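Local coordinates for oxidoreductase (Listeria innocua, PDB 3E18), which binds NAD and is probably a dehydrogenase of the GFO/IDH/MocA oxidoreductase family, with a substrate that is not known, at residues A[129-132]-A[133-137]. Numbering follows the deposited sequence.
Sequences EDFL and IIKEM
I133 N donates to E129 O at 2.9 Å, the first of the i to i+4 bonds that join 129-132 to 133-137 within one continuous alpha helix. K135 N to F131 O repeats the step. E136 N to L132 O, at 2.8 Å, carries it on. The I134 N to D130 O bond is weak, at 3.3 Å.

The main side-chain pair is L132 and K135, three residues apart. They lie alongside each other and point the same way. CD2 of L132 meets CD of K135 at 3.9 Å, an aliphatic contact. K135 has CG anti to its own backbone N (chi1 -173°), and its chain stays extended until it bends at chi4. The methylenes thus run beside the leucine while NZ goes on to a salt bridge with E139, one turn later. K135 CD also reaches the F131 ring obliquely, with CE2 at 4.4 Å. I133 takes a different course. Its CG1 sits beside its backbone N and packs back on the carbonyl, 3.4 Å from E129 O. CG1 of I134 does the same over D130 O.

D130 turns away from this packing. Its OD2 is held twice, by a salt bridge to R238 and a hydrogen bond from W239 NE1, which ties the first turn to the large sheet. The whole is plain i to i+3 and i to i+4 packing in a helix of the GFO/IDH/MocA C-terminal domain. I134 and M137 pack on strand 146-154 and also on strand 239-243, which F131 touches through W239. F131 and K135 meet helix 173-188 at F187. Helix 129-140 packs one side on the mixed sheet and a neighbouring side on helix 173-188. The loop at A301 makes a backbone hydrogen bond with L132 and touches the side chain of E136.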
loop_
_atom_site.group_PDB
_atom_site.type_symbol
_atom_site.label_atom_id
_atom_site.label_comp_id
_atom_site.label_asym_id
_atom_site.label_seq_id
_atom_site.Cartn_x
_atom_site.Cartn_y
_atom_site.Cartn_z
ATOM N N GLU A 129 -4.573 -21.587 -7.633
ATOM C CA GLU A 129 -5.490 -21.932 -6.538
ATOM C C GLU A 129 -5.765 -20.765 -5.569
ATOM O O GLU A 129 -6.918 -20.489 -5.214
ATOM C CB GLU A 129 -4.935 -23.140 -5.768
ATOM C CG GLU A 129 -6.005 -23.940 -5.050
ATOM C CD GLU A 129 -5.501 -25.257 -4.457
ATOM O OE1 GLU A 129 -4.423 -25.759 -4.866
ATOM O OE2 GLU A 129 -6.200 -25.785 -3.562
ATOM N N ASP A 130 -4.705 -20.055 -5.186
ATOM C CA ASP A 130 -4.841 -18.845 -4.362
ATOM C C ASP A 130 -5.769 -17.807 -5.005
ATOM O O ASP A 130 -6.609 -17.220 -4.327
ATOM C CB ASP A 130 -3.482 -18.221 -4.092
ATOM C CG ASP A 130 -2.751 -17.834 -5.359
ATOM O OD1 ASP A 130 -2.469 -18.721 -6.196
ATOM O OD2 ASP A 130 -2.436 -16.646 -5.504
ATOM N N PHE A 131 -5.620 -17.601 -6.311
ATOM C CA PHE A 131 -6.466 -16.649 -7.028
ATOM C C PHE A 131 -7.917 -17.129 -7.087
ATOM O O PHE A 131 -8.849 -16.331 -6.975
ATOM C CB PHE A 131 -5.909 -16.383 -8.448
ATOM C CG PHE A 131 -6.894 -15.687 -9.347
ATOM C CD1 PHE A 131 -7.290 -14.379 -9.070
ATOM C CD2 PHE A 131 -7.442 -16.342 -10.440
ATOM C CE1 PHE A 131 -8.245 -13.718 -9.872
ATOM C CE2 PHE A 131 -8.404 -15.682 -11.264
ATOM C CZ PHE A 131 -8.790 -14.373 -10.970
ATOM N N LEU A 132 -8.110 -18.435 -7.275
ATOM C CA LEU A 132 -9.456 -18.995 -7.349
ATOM C C LEU A 132 -10.201 -18.960 -6.002
ATOM O O LEU A 132 -11.435 -18.830 -5.978
ATOM C CB LEU A 132 -9.443 -20.398 -7.971
ATOM C CG LEU A 132 -9.061 -20.439 -9.468
ATOM C CD1 LEU A 132 -9.001 -21.872 -9.984
ATOM C CD2 LEU A 132 -10.000 -19.597 -10.338
ATOM N N ILE A 133 -9.448 -19.023 -4.901
ATOM C CA ILE A 133 -9.997 -18.711 -3.555
ATOM C C ILE A 133 -10.549 -17.279 -3.496
ATOM O O ILE A 133 -11.675 -17.074 -3.049
ATOM C CB ILE A 133 -8.966 -18.965 -2.437
ATOM C CG1 ILE A 133 -8.673 -20.463 -2.324
ATOM C CG2 ILE A 133 -9.456 -18.442 -1.080
ATOM C CD1 ILE A 133 -7.469 -20.792 -1.474
ATOM N N ILE A 134 -9.777 -16.302 -3.984
ATOM C CA ILE A 134 -10.243 -14.905 -4.037
ATOM C C ILE A 134 -11.473 -14.747 -4.946
ATOM O O ILE A 134 -12.418 -13.994 -4.634
ATOM C CB ILE A 134 -9.092 -13.935 -4.495
ATOM C CG1 ILE A 134 -7.849 -14.098 -3.593
ATOM C CG2 ILE A 134 -9.539 -12.490 -4.478
ATOM C CD1 ILE A 134 -8.080 -13.723 -2.121
ATOM N N LYS A 135 -11.452 -15.456 -6.071
ATOM C CA LYS A 135 -12.572 -15.465 -7.008
ATOM C C LYS A 135 -13.810 -16.052 -6.344
ATOM O O LYS A 135 -14.903 -15.527 -6.492
ATOM C CB LYS A 135 -12.204 -16.260 -8.267
ATOM C CG LYS A 135 -13.240 -16.198 -9.372
ATOM C CD LYS A 135 -12.633 -16.717 -10.667
ATOM C CE LYS A 135 -13.433 -16.262 -11.876
ATOM N NZ LYS A 135 -14.652 -17.096 -12.036
ATOM N N GLU A 136 -13.632 -17.135 -5.596
ATOM C CA GLU A 136 -14.752 -17.685 -4.799
ATOM C C GLU A 136 -15.311 -16.653 -3.806
ATOM O O GLU A 136 -16.531 -16.405 -3.778
ATOM C CB GLU A 136 -14.331 -18.977 -4.080
ATOM C CG GLU A 136 -15.429 -19.625 -3.198
ATOM C CD GLU A 136 -16.554 -20.314 -3.981
ATOM O OE1 GLU A 136 -16.488 -20.381 -5.229
ATOM O OE2 GLU A 136 -17.508 -20.809 -3.333
ATOM N N MET A 137 -14.417 -16.021 -3.038
ATOM C CA MET A 137 -14.819 -14.986 -2.074
ATOM C C MET A 137 -15.542 -13.832 -2.758
ATOM O O MET A 137 -16.561 -13.362 -2.265
ATOM C CB MET A 137 -13.619 -14.465 -1.270
ATOM C CG MET A 137 -12.940 -15.518 -0.419
ATOM S SD MET A 137 -11.401 -14.966 0.322
ATOM C CE MET A 137 -11.980 -13.631 1.358
#